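Local coordinates for protein Cel44C (Paenibacillus polymyxa, PDB 2YIH) that is a xyloglucanase and endoglucanase whose family 44 glycoside hydrolase part, present here, cleaves beta-1,4-glucan chains, at residues 363-367 against 394-400; 37-41 against 405-410; 205-209 against 258-262; 107-111 against 159-163. The protein carries 8 engineered substitutions. All blocks are in the same frame, centred on the assembly; numbering follows the deposited sequence.

Contact 1. Residues 363-367 against 394-400; sequences GENDI and KDGVNNY. With EDO (1,2-ethanediol), chain O; EDO (1,2-ethanediol), chain J.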
loop_
_atom_site.group_PDB
_atom_site.type_symbol
_atom_site.label_atom_id
_atom_site.label_comp_id
_atom_site.label_asym_id
_atom_site.label_seq_id
_atom_site.Cartn_x
_atom_site.Cartn_y
_atom_site.Cartn_z
ATOM N N GLY A 363 -14.004 -3.664 -7.994
ATOM C CA GLY A 363 -14.443 -5.015 -8.399
ATOM C C GLY A 363 -14.102 -6.074 -7.356
ATOM O O GLY A 363 -13.680 -7.194 -7.701
ATOM N N GLU A 364 -14.356 -5.742 -6.088
ATOM C CA GLU A 364 -13.858 -6.526 -4.951
ATOM C C GLU A 364 -14.408 -7.937 -4.947
ATOM O O GLU A 364 -13.775 -8.845 -4.445
ATOM C CB GLU A 364 -14.239 -5.833 -3.627
ATOM C CG GLU A 364 -13.576 -4.470 -3.469
ATOM C CD GLU A 364 -14.330 -3.305 -4.131
ATOM O OE1 GLU A 364 -15.350 -3.500 -4.828
ATOM O OE2 GLU A 364 -13.858 -2.172 -3.974
ATOM N N ASN A 365 -15.655 -8.082 -5.409
ATOM C CA ASN A 365 -16.315 -9.370 -5.433
ATOM C C ASN A 365 -16.619 -9.769 -6.876
ATOM O O ASN A 365 -17.600 -10.485 -7.155
ATOM C CB ASN A 365 -17.578 -9.307 -4.574
ATOM C CG ASN A 365 -17.252 -9.219 -3.122
ATOM O OD1 ASN A 365 -17.509 -8.191 -2.468
ATOM N ND2 ASN A 365 -16.625 -10.240 -2.615
ATOM N N ASP A 366 -15.743 -9.349 -7.787
ATOM C CA ASP A 366 -15.874 -9.732 -9.211
ATOM C C ASP A 366 -14.560 -10.280 -9.743
ATOM O O ASP A 366 -13.486 -9.852 -9.326
ATOM C CB ASP A 366 -16.239 -8.515 -10.057
ATOM C CG ASP A 366 -16.629 -8.911 -11.491
ATOM O OD1 ASP A 366 -17.716 -9.531 -11.652
ATOM O OD2 ASP A 366 -15.852 -8.657 -12.444
ATOM N N ILE A 367 -14.639 -11.259 -10.641
ATOM C CA ILE A 367 -13.423 -11.818 -11.207
ATOM C C ILE A 367 -12.526 -10.720 -11.795
ATOM O O ILE A 367 -11.301 -10.842 -11.724
ATOM C CB ILE A 367 -13.760 -12.904 -12.290
ATOM C CG1 ILE A 367 -12.507 -13.629 -12.827
ATOM C CG2 ILE A 367 -14.581 -12.295 -13.424
ATOM C CD1 ILE A 367 -11.638 -14.290 -11.757
ATOM N N LYS A 394 -14.927 -1.261 -0.355
ATOM C CA LYS A 394 -16.237 -1.866 -0.079
ATOM C C LYS A 394 -16.125 -2.643 1.207
ATOM O O LYS A 394 -15.162 -3.395 1.411
ATOM C CB LYS A 394 -16.646 -2.837 -1.198
ATOM C CG LYS A 394 -18.130 -3.071 -1.256
ATOM C CD LYS A 394 -18.445 -4.514 -1.554
ATOM C CE LYS A 394 -19.871 -4.812 -1.159
ATOM N NZ LYS A 394 -20.177 -4.218 0.167
ATOM N N ASP A 395 -17.099 -2.463 2.100
ATOM C CA ASP A 395 -17.065 -3.186 3.364
ATOM C C ASP A 395 -17.504 -4.647 3.204
ATOM O O ASP A 395 -17.992 -5.047 2.139
ATOM C CB ASP A 395 -17.917 -2.470 4.421
ATOM C CG ASP A 395 -17.319 -1.119 4.836
ATOM O OD1 ASP A 395 -16.082 -1.031 4.935
ATOM O OD2 ASP A 395 -18.086 -0.178 5.134
ATOM N N GLY A 396 -17.300 -5.429 4.253
ATOM C CA GLY A 396 -17.639 -6.873 4.242
ATOM C C GLY A 396 -16.620 -7.643 3.429
ATOM O O GLY A 396 -15.499 -7.165 3.233
ATOM N N VAL A 397 -16.981 -8.834 2.946
ATOM C CA VAL A 397 -15.964 -9.638 2.225
ATOM C C VAL A 397 -15.527 -8.942 0.931
ATOM O O VAL A 397 -16.284 -8.190 0.326
ATOM C CB VAL A 397 -16.434 -11.077 1.927
ATOM C CG1 VAL A 397 -16.723 -11.818 3.240
ATOM C CG2 VAL A 397 -17.634 -11.082 1.006
ATOM N N ASN A 398 -14.273 -9.158 0.560
ATOM C CA ASN A 398 -13.762 -8.723 -0.746
ATOM C C ASN A 398 -13.147 -9.994 -1.347
ATOM O O ASN A 398 -11.933 -10.148 -1.431
ATOM C CB ASN A 398 -12.667 -7.658 -0.585
ATOM C CG ASN A 398 -13.201 -6.267 -0.133
ATOM O OD1 ASN A 398 -14.417 -6.063 0.216
ATOM N ND2 ASN A 398 -12.287 -5.315 -0.077
ATOM N N ASN A 399 -14.021 -10.862 -1.821
ATOM C CA ASN A 399 -13.644 -12.256 -2.072
ATOM C C ASN A 399 -12.582 -12.388 -3.143
ATOM O O ASN A 399 -11.722 -13.242 -3.033
ATOM C CB ASN A 399 -14.862 -13.089 -2.475
ATOM C CG ASN A 399 -15.796 -13.337 -1.309
ATOM O OD1 ASN A 399 -15.359 -13.667 -0.188
ATOM N ND2 ASN A 399 -17.078 -13.099 -1.542
ATOM N N TYR A 400 -12.679 -11.579 -4.199
ATOM C CA TYR A 400 -11.727 -11.731 -5.314
ATOM C C TYR A 400 -10.402 -11.008 -5.072
ATOM O O TYR A 400 -9.350 -11.419 -5.606
ATOM C CB TYR A 400 -12.378 -11.383 -6.654
ATOM C CG TYR A 400 -13.124 -12.556 -7.279
ATOM C CD1 TYR A 400 -12.432 -13.632 -7.826
ATOM C CD2 TYR A 400 -14.531 -12.612 -7.236
ATOM C CE1 TYR A 400 -13.099 -14.706 -8.415
ATOM C CE2 TYR A 400 -15.215 -13.676 -7.824
ATOM C CZ TYR A 400 -14.502 -14.735 -8.353
ATOM O OH TYR A 400 -15.173 -15.800 -8.929
HETATM C C1 EDO O . -16.564 -5.927 8.439
HETATM O O1 EDO O . -17.602 -6.812 8.016
HETATM C C2 EDO O . -15.665 -5.632 7.249
HETATM O O2 EDO O . -16.142 -4.448 6.601
HETATM C C1 EDO J . -17.479 -11.297 -15.773
HETATM O O1 EDO J . -18.679 -11.257 -16.541
HETATM C C2 EDO J . -17.883 -11.440 -14.318
HETATM O O2 EDO J . -18.689 -10.319 -13.950
#
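Y400 lays its ring against the backbone at the start of helix 367-382: I367 CA stands 3.9 Å from the ring centroid, 7° off the ring normal, a CH-pi contact over the face. I367 CD1 adds an apolar touch to Y400 CE1 at 3.7 Å. A backbone hydrogen bond runs from Y400 N to E364 O, 3.0 Å, tying the first turn of one helix to the type I turn G363-D366 that leads into the other. Beyond it, the E364 side chain covers K394, with E364 CD 3.8 Å from K394 CB. D366 is the N-cap of helix 367-382, its side chain capping a backbone N of the first turn, and its OD2 is hydrogen-bonded to S368 OG. These are the loops after the seventh and eighth strands of the TIM barrel, 353-359 and 387-390, brought together where helices 367-382 and 399-409 begin. Strand 474-481 of the neighbouring beta domain borders the contact: F480 touches both I367 and Y400, and Y400 OH bonds D481 O.

Contact 2. Residues 37-41 against 405-410; sequences DENMA and YKLYRN. With SO4 (sulfate ion), chain E.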
loop_
_atom_site.group_PDB
_atom_site.type_symbol
_atom_site.label_atom_id
_atom_site.label_comp_id
_atom_site.label_asym_id
_atom_site.label_seq_id
_atom_site.Cartn_x
_atom_site.Cartn_y
_atom_site.Cartn_z
ATOM N N ASP A 37 -6.476 -15.482 5.959
ATOM C CA ASP A 37 -5.636 -16.545 5.445
ATOM C C ASP A 37 -4.885 -16.125 4.182
ATOM O O ASP A 37 -4.464 -16.953 3.358
ATOM C CB ASP A 37 -6.415 -17.845 5.250
ATOM C CG ASP A 37 -7.581 -17.710 4.289
ATOM O OD1 ASP A 37 -7.944 -16.605 3.832
ATOM O OD2 ASP A 37 -8.126 -18.772 3.933
ATOM N N GLU A 38 -4.643 -14.820 4.057
ATOM C CA GLU A 38 -3.932 -14.330 2.878
ATOM C C GLU A 38 -2.422 -14.409 3.081
ATOM O O GLU A 38 -1.675 -14.125 2.148
ATOM C CB GLU A 38 -4.317 -12.861 2.630
ATOM C CG GLU A 38 -5.770 -12.606 2.119
ATOM C CD GLU A 38 -6.792 -12.584 3.218
ATOM O OE1 GLU A 38 -6.426 -12.494 4.417
ATOM O OE2 GLU A 38 -7.967 -12.688 2.880
ATOM N N ASN A 39 -1.979 -14.669 4.316
ATOM C CA ASN A 39 -0.528 -14.726 4.634
ATOM C C ASN A 39 0.206 -13.436 4.211
ATOM O O ASN A 39 1.164 -13.448 3.425
ATOM C CB ASN A 39 0.089 -15.965 3.967
ATOM C CG ASN A 39 1.545 -16.196 4.379
ATOM O OD1 ASN A 39 1.949 -15.842 5.499
ATOM N ND2 ASN A 39 2.340 -16.760 3.467
ATOM N N MET A 40 -0.366 -12.309 4.628
ATOM C CA MET A 40 0.222 -10.989 4.413
ATOM C C MET A 40 1.596 -10.916 5.090
ATOM O O MET A 40 1.821 -11.586 6.086
ATOM C CB MET A 40 -0.692 -9.919 5.051
ATOM C CG MET A 40 -2.050 -9.816 4.344
ATOM S SD MET A 40 -1.922 -9.013 2.724
ATOM C CE MET A 40 -3.648 -9.154 2.230
ATOM N N ALA A 41 2.459 -10.036 4.588
ATOM C CA ALA A 41 3.756 -9.740 5.217
ATOM C C ALA A 41 3.824 -8.335 5.810
ATOM O O ALA A 41 4.788 -7.986 6.507
ATOM C CB ALA A 41 4.966 -9.977 4.175
ATOM N N TYR A 405 -4.493 -12.309 -3.384
ATOM C CA TYR A 405 -3.421 -12.479 -2.387
ATOM C C TYR A 405 -3.126 -13.954 -2.143
ATOM O O TYR A 405 -1.969 -14.342 -2.046
ATOM C CB TYR A 405 -3.720 -11.781 -1.039
ATOM C CG TYR A 405 -3.524 -10.280 -1.120
ATOM C CD1 TYR A 405 -2.240 -9.710 -1.011
ATOM C CD2 TYR A 405 -4.617 -9.442 -1.335
ATOM C CE1 TYR A 405 -2.055 -8.315 -1.136
ATOM C CE2 TYR A 405 -4.450 -8.053 -1.434
ATOM C CZ TYR A 405 -3.159 -7.505 -1.343
ATOM O OH TYR A 405 -2.955 -6.158 -1.518
ATOM N N LYS A 406 -4.174 -14.744 -1.958
ATOM C CA LYS A 406 -3.976 -16.166 -1.655
ATOM C C LYS A 406 -3.284 -16.850 -2.831
ATOM O O LYS A 406 -2.482 -17.740 -2.615
ATOM C CB LYS A 406 -5.313 -16.853 -1.332
ATOM C CG LYS A 406 -5.824 -16.379 0.019
ATOM C CD LYS A 406 -7.318 -16.679 0.264
ATOM C CE LYS A 406 -7.563 -18.165 0.366
ATOM N NZ LYS A 406 -9.036 -18.467 0.268
ATOM N N LEU A 407 -3.579 -16.437 -4.064
ATOM C CA LEU A 407 -2.903 -17.069 -5.204
ATOM C C LEU A 407 -1.374 -16.887 -5.131
ATOM O O LEU A 407 -0.600 -17.813 -5.507
ATOM C CB LEU A 407 -3.480 -16.598 -6.550
ATOM C CG LEU A 407 -3.030 -17.438 -7.756
ATOM C CD1 LEU A 407 -3.722 -18.782 -7.743
ATOM C CD2 LEU A 407 -3.381 -16.687 -9.054
ATOM N N TYR A 408 -0.940 -15.725 -4.623
ATOM C CA TYR A 408 0.494 -15.463 -4.411
ATOM C C TYR A 408 1.057 -16.028 -3.104
ATOM O O TYR A 408 2.259 -16.344 -3.041
ATOM C CB TYR A 408 0.771 -13.937 -4.437
ATOM C CG TYR A 408 0.919 -13.392 -5.843
ATOM C CD1 TYR A 408 -0.195 -13.146 -6.637
ATOM C CD2 TYR A 408 2.178 -13.240 -6.417
ATOM C CE1 TYR A 408 -0.073 -12.697 -7.923
ATOM C CE2 TYR A 408 2.318 -12.745 -7.730
ATOM C CZ TYR A 408 1.198 -12.517 -8.481
ATOM O OH TYR A 408 1.288 -12.031 -9.779
ATOM N N ARG A 409 0.227 -16.089 -2.041
ATOM C CA ARG A 409 0.780 -16.229 -0.698
ATOM C C ARG A 409 0.212 -17.392 0.109
ATOM O O ARG A 409 0.732 -17.717 1.163
ATOM C CB ARG A 409 0.643 -14.916 0.086
ATOM C CG ARG A 409 1.403 -13.759 -0.545
ATOM C CD ARG A 409 2.900 -13.808 -0.193
ATOM N NE ARG A 409 3.076 -13.645 1.251
ATOM C CZ ARG A 409 4.242 -13.712 1.882
ATOM N NH1 ARG A 409 5.371 -13.896 1.174
ATOM N NH2 ARG A 409 4.282 -13.570 3.217
ATOM N N ASN A 410 -0.826 -18.060 -0.411
ATOM C CA ASN A 410 -1.359 -19.224 0.287
ATOM C C ASN A 410 -2.166 -20.040 -0.703
ATOM O O ASN A 410 -3.392 -20.164 -0.572
ATOM C CB ASN A 410 -2.251 -18.810 1.478
ATOM C CG ASN A 410 -2.841 -19.999 2.200
ATOM O OD1 ASN A 410 -2.370 -21.139 2.055
ATOM N ND2 ASN A 410 -3.923 -19.749 2.957
HETATM S S SO4 E . 7.997 -13.882 3.749
HETATM O O1 SO4 E . 8.448 -15.182 4.247
HETATM O O2 SO4 E . 7.843 -13.985 2.304
HETATM O O3 SO4 E . 6.743 -13.525 4.425
HETATM O O4 SO4 E . 9.013 -12.895 4.118
HETATM O O HOH W 1 -9.331 -20.710 2.329
HETATM O O HOH W 2 -10.252 -17.088 2.575
#
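R409 has the most surface buried, about 98 Å², followed by D37 and N39, about 60 Å² each. At its helix end it wraps round N39: R409 NE and NH2 donate to N39 O at 2.9 and 3.1 Å. N39, in a left-handed backbone conformation, points its CB toward the helix, and its ND2 donates to R409 O at 3.0 Å. At the guanidinium edge R409 NH1 and NH2 bond sulfate O2 and O3, 2.7 Å each. The D37 carboxylate is farther off: OD2 is 3.8 Å from K406 NZ, a long salt bridge, and two waters bridge the side chains. D37 O accepts from N410 ND2 at 2.9 Å, while N410 OD1 accepts from N415 N. M40 lies over the face of the Y405 ring, CE 3.5 Å from the centroid (CH-pi) and SD 4.2 Å (Met-aromatic). Segment 37-41 joins the first two barrel strands, 29-30 and 42-45, and meets the last barrel helix, 399-409; K406 touches strand 487-493 of the beta domain.

Contact 3. Residues 205-209 against 258-262; sequences AKELV and FVDYY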
loop_
_atom_site.group_PDB
_atom_site.type_symbol
_atom_site.label_atom_id
_atom_site.label_comp_id
_atom_site.label_asym_id
_atom_site.label_seq_id
_atom_site.Cartn_x
_atom_site.Cartn_y
_atom_site.Cartn_z
ATOM N N ALA A 205 3.057 23.930 0.860
ATOM C CA ALA A 205 4.195 23.052 0.530
ATOM C C ALA A 205 5.311 23.207 1.546
ATOM O O ALA A 205 5.819 22.208 2.067
ATOM C CB ALA A 205 4.700 23.304 -0.869
ATOM N N LYS A 206 5.677 24.450 1.874
ATOM C CA LYS A 206 6.709 24.666 2.890
ATOM C C LYS A 206 6.212 24.225 4.258
ATOM O O LYS A 206 6.955 23.583 5.012
ATOM C CB LYS A 206 7.166 26.133 2.920
ATOM C CG LYS A 206 8.288 26.396 3.939
ATOM C CD LYS A 206 8.491 27.897 4.122
ATOM C CE LYS A 206 9.770 28.200 4.910
ATOM N NZ LYS A 206 9.658 27.821 6.336
ATOM N N GLU A 207 4.949 24.540 4.569
ATOM C CA GLU A 207 4.343 24.063 5.826
ATOM C C GLU A 207 4.514 22.545 5.990
ATOM O O GLU A 207 4.858 22.060 7.066
ATOM C CB GLU A 207 2.844 24.398 5.878
ATOM C CG GLU A 207 2.183 23.836 7.135
ATOM C CD GLU A 207 0.665 23.938 7.107
ATOM O OE1 GLU A 207 0.109 24.466 6.117
ATOM O OE2 GLU A 207 0.027 23.467 8.074
ATOM N N LEU A 208 4.153 21.815 4.944
ATOM C CA LEU A 208 4.207 20.349 4.995
ATOM C C LEU A 208 5.635 19.878 5.280
ATOM O O LEU A 208 5.849 19.017 6.136
ATOM C CB LEU A 208 3.675 19.752 3.710
ATOM C CG LEU A 208 3.647 18.216 3.722
ATOM C CD1 LEU A 208 2.911 17.669 4.959
ATOM C CD2 LEU A 208 3.027 17.715 2.425
ATOM N N VAL A 209 6.608 20.443 4.570
ATOM C CA VAL A 209 8.008 20.074 4.828
ATOM C C VAL A 209 8.419 20.396 6.267
ATOM O O VAL A 209 9.030 19.576 6.942
ATOM C CB VAL A 209 8.973 20.735 3.821
ATOM C CG1 VAL A 209 10.455 20.601 4.306
ATOM C CG2 VAL A 209 8.790 20.100 2.452
ATOM N N PHE A 258 5.388 18.515 -7.306
ATOM C CA PHE A 258 5.603 18.585 -5.847
ATOM C C PHE A 258 6.447 17.399 -5.329
ATOM O O PHE A 258 7.216 17.542 -4.375
ATOM C CB PHE A 258 4.236 18.684 -5.107
ATOM C CG PHE A 258 4.359 18.572 -3.621
ATOM C CD1 PHE A 258 4.829 19.636 -2.871
ATOM C CD2 PHE A 258 4.183 17.330 -2.992
ATOM C CE1 PHE A 258 5.082 19.481 -1.468
ATOM C CE2 PHE A 258 4.424 17.153 -1.625
ATOM C CZ PHE A 258 4.897 18.225 -0.844
ATOM N N VAL A 259 6.279 16.231 -5.955
ATOM C CA VAL A 259 7.059 15.034 -5.599
ATOM C C VAL A 259 8.547 15.427 -5.495
ATOM O O VAL A 259 9.205 15.113 -4.508
ATOM C CB VAL A 259 6.877 13.918 -6.673
ATOM C CG1 VAL A 259 7.959 12.783 -6.535
ATOM C CG2 VAL A 259 5.442 13.344 -6.616
ATOM N N ASP A 260 9.048 16.149 -6.503
ATOM C CA ASP A 260 10.463 16.552 -6.539
ATOM C C ASP A 260 10.819 17.566 -5.467
ATOM O O ASP A 260 11.865 17.438 -4.812
ATOM C CB ASP A 260 10.809 17.147 -7.916
ATOM C CG ASP A 260 10.784 16.101 -9.018
ATOM O OD1 ASP A 260 10.846 14.891 -8.711
ATOM O OD2 ASP A 260 10.647 16.483 -10.194
ATOM N N TYR A 261 9.935 18.552 -5.265
ATOM C CA TYR A 261 10.159 19.563 -4.225
ATOM C C TYR A 261 10.304 18.889 -2.856
ATOM O O TYR A 261 11.199 19.210 -2.073
ATOM C CB TYR A 261 9.009 20.601 -4.213
ATOM C CG TYR A 261 9.008 21.527 -3.000
ATOM C CD1 TYR A 261 9.723 22.726 -3.014
ATOM C CD2 TYR A 261 8.251 21.231 -1.853
ATOM C CE1 TYR A 261 9.719 23.573 -1.889
ATOM C CE2 TYR A 261 8.241 22.074 -0.737
ATOM C CZ TYR A 261 8.977 23.240 -0.764
ATOM O OH TYR A 261 8.988 24.067 0.318
ATOM N N TYR A 262 9.373 17.992 -2.557
ATOM C CA TYR A 262 9.381 17.304 -1.264
ATOM C C TYR A 262 10.655 16.476 -1.065
ATOM O O TYR A 262 11.303 16.553 -0.024
ATOM C CB TYR A 262 8.156 16.417 -1.140
ATOM C CG TYR A 262 8.030 15.660 0.178
ATOM C CD1 TYR A 262 7.372 16.236 1.286
ATOM C CD2 TYR A 262 8.453 14.327 0.271
ATOM C CE1 TYR A 262 7.221 15.523 2.461
ATOM C CE2 TYR A 262 8.297 13.614 1.418
ATOM C CZ TYR A 262 7.659 14.206 2.499
ATOM O OH TYR A 262 7.458 13.466 3.606
#
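Three aromatic rings on one helix reach across to a row of small aliphatic groups on the other. The Y261 ring is the main bump. It slides into the hollow between A205 and V209, one turn apart on helix 205-222, with Y261 CE2 3.8 Å from A205 CB and 3.8 Å from V209 CG2. The ring edge comes up to the backbone, CE2 3.7 Å from A205 O, and the hydroxyl ends beside K206, Y261 OH 3.5 Å from K206 CA. In return, the A205 methyl is a small knob that enters the gap between F258 and Y261, its CB also lying 3.9 Å from F258 CE1. L208 fills the space at the tip of the phenylalanine, CD2 to F258 CZ 3.8 Å, and V209 CG2 reaches Y262 CD1 more loosely at 4.3 Å. The rings keep the axes 11.1 Å apart, crossing at -42°. These are neighbouring helices on the outside of the TIM barrel; V251 and W248 of helix 248-251 border the interface, and P231 and L233 of strand 227-233 touch it from the barrel side. No hydrogen bond joins the two segments, and the charged end of K206 pairs with D210 on its own helix. The contact therefore rests on close fit and exclusion of water; polar bonds lie outside it, as where D247 accepts from A205 N and K206 N.

Contact 4. Residues 107-111 against 159-163; sequences LVTLP and VDEFV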
loop_
_atom_site.group_PDB
_atom_site.type_symbol
_atom_site.label_atom_id
_atom_site.label_comp_id
_atom_site.label_asym_id
_atom_site.label_seq_id
_atom_site.Cartn_x
_atom_site.Cartn_y
_atom_site.Cartn_z
ATOM N N LEU A 107 3.285 -0.735 10.100
ATOM C CA LEU A 107 3.427 0.695 9.792
ATOM C C LEU A 107 2.356 1.445 10.555
ATOM O O LEU A 107 1.181 1.214 10.345
ATOM C CB LEU A 107 3.220 0.913 8.295
ATOM C CG LEU A 107 3.185 2.366 7.762
ATOM C CD1 LEU A 107 4.478 3.147 8.185
ATOM C CD2 LEU A 107 3.043 2.350 6.237
ATOM N N VAL A 108 2.777 2.313 11.472
ATOM C CA VAL A 108 1.874 3.033 12.363
ATOM C C VAL A 108 1.885 4.550 12.034
ATOM O O VAL A 108 2.926 5.209 12.037
ATOM C CB VAL A 108 2.349 2.808 13.820
ATOM C CG1 VAL A 108 1.557 3.671 14.816
ATOM C CG2 VAL A 108 2.246 1.295 14.189
ATOM N N THR A 109 0.714 5.106 11.784
ATOM C CA THR A 109 0.623 6.538 11.497
ATOM C C THR A 109 0.725 7.353 12.779
ATOM O O THR A 109 0.102 7.001 13.802
ATOM C CB THR A 109 -0.730 6.820 10.820
ATOM O OG1 THR A 109 -0.774 6.064 9.603
ATOM C CG2 THR A 109 -0.915 8.317 10.457
ATOM N N LEU A 110 1.385 8.508 12.657
ATOM C CA LEU A 110 1.548 9.475 13.773
ATOM C C LEU A 110 0.865 10.746 13.318
ATOM O O LEU A 110 0.736 10.986 12.108
ATOM C CB LEU A 110 3.037 9.754 14.014
ATOM C CG LEU A 110 3.822 8.507 14.468
ATOM C CD1 LEU A 110 5.268 8.902 14.704
ATOM C CD2 LEU A 110 3.217 7.967 15.751
ATOM N N PRO A 111 0.399 11.571 14.272
ATOM C CA PRO A 111 -0.429 12.736 13.867
ATOM C C PRO A 111 0.444 13.965 13.528
ATOM O O PRO A 111 1.412 14.245 14.253
ATOM C CB PRO A 111 -1.245 13.040 15.142
ATOM C CG PRO A 111 -0.304 12.602 16.274
ATOM C CD PRO A 111 0.421 11.352 15.736
ATOM N N VAL A 159 4.144 13.262 20.876
ATOM C CA VAL A 159 4.324 12.136 19.952
ATOM C C VAL A 159 5.545 11.324 20.363
ATOM O O VAL A 159 5.504 10.082 20.331
ATOM C CB VAL A 159 4.431 12.584 18.492
ATOM C CG1 VAL A 159 4.548 11.350 17.593
ATOM C CG2 VAL A 159 3.197 13.382 18.090
ATOM N N ASP A 160 6.627 11.983 20.783
ATOM C CA ASP A 160 7.810 11.209 21.146
ATOM C C ASP A 160 7.606 10.367 22.411
ATOM O O ASP A 160 8.210 9.303 22.556
ATOM C CB ASP A 160 9.110 12.064 21.161
ATOM C CG ASP A 160 9.144 13.111 22.269
ATOM O OD1 ASP A 160 8.124 13.418 22.915
ATOM O OD2 ASP A 160 10.250 13.667 22.464
ATOM N N GLU A 161 6.712 10.817 23.288
ATOM C CA GLU A 161 6.288 10.040 24.453
ATOM C C GLU A 161 5.595 8.746 24.010
ATOM O O GLU A 161 5.793 7.677 24.588
ATOM C CB GLU A 161 5.361 10.875 25.343
ATOM C CG GLU A 161 5.012 10.157 26.649
ATOM C CD GLU A 161 4.399 11.091 27.660
ATOM O OE1 GLU A 161 3.351 11.676 27.365
ATOM O OE2 GLU A 161 5.017 11.294 28.724
ATOM N N PHE A 162 4.785 8.851 22.972
ATOM C CA PHE A 162 4.121 7.678 22.458
ATOM C C PHE A 162 5.160 6.717 21.846
ATOM O O PHE A 162 5.067 5.486 22.009
ATOM C CB PHE A 162 3.106 8.116 21.411
ATOM C CG PHE A 162 2.441 6.962 20.709
ATOM C CD1 PHE A 162 1.817 5.954 21.452
ATOM C CD2 PHE A 162 2.489 6.866 19.331
ATOM C CE1 PHE A 162 1.187 4.892 20.800
ATOM C CE2 PHE A 162 1.866 5.791 18.675
ATOM C CZ PHE A 162 1.203 4.838 19.424
ATOM N N VAL A 163 6.074 7.254 21.043
ATOM C CA VAL A 163 7.103 6.391 20.465
ATOM C C VAL A 163 7.946 5.736 21.569
ATOM O O VAL A 163 8.252 4.537 21.526
ATOM C CB VAL A 163 7.989 7.114 19.418
ATOM C CG1 VAL A 163 9.063 6.125 18.840
ATOM C CG2 VAL A 163 7.121 7.658 18.286
#
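On the outward side of strand 105-110, V108 and L110 point at the helix while T109 between them points away. L110 takes the mt rotamer, which opens its fork toward the helix: CD2 lies 3.8 Å from F162 CD2, and CD1 lies 3.9 Å from V159 CG1 and 4.2 Å from V163 CG2. V159, F162 and V163 all have chi1 near 180°. V159 and V163, one turn apart, meet L110 from the same helix face, and F162 extends toward the strand, offering the edge of its ring to L110 CD2 and, more loosely, to V108 CG1, 4.4 Å from F162 CE2. This is the strand-helix layer of a TIM barrel: strand 105-110 and helix 159-170 belong to one beta-alpha-beta crossover, completed by strand 181-184. The two segments run at 158°, nearly antiparallel. P111, where the strand ends, adds CG to V159 CG2 at 4.0 Å. F162 meets W55, next to the calcium ligand E56, and its side chain is about 10 Å from the calcium ion.

Contacts 3 and 4 are buried, apolar and free of hydrogen bonds between their segments: one packs neighbouring barrel helices together, the other packs a helix onto a barrel strand, and helix 205-222, used in contact 3, also flanks contact 4. Contacts 1 and 2 are only partly buried and mix ring packing with polar bonds to backbone, as expected where loops meet helix ends. They share helix 399-409, contact 1 at its start and contact 2 at its end, with centres about 16 Å apart, and both adjoin the beta domain. Contact 3 lies on the other side of the chain's centre from both, about 36 Å away between centres.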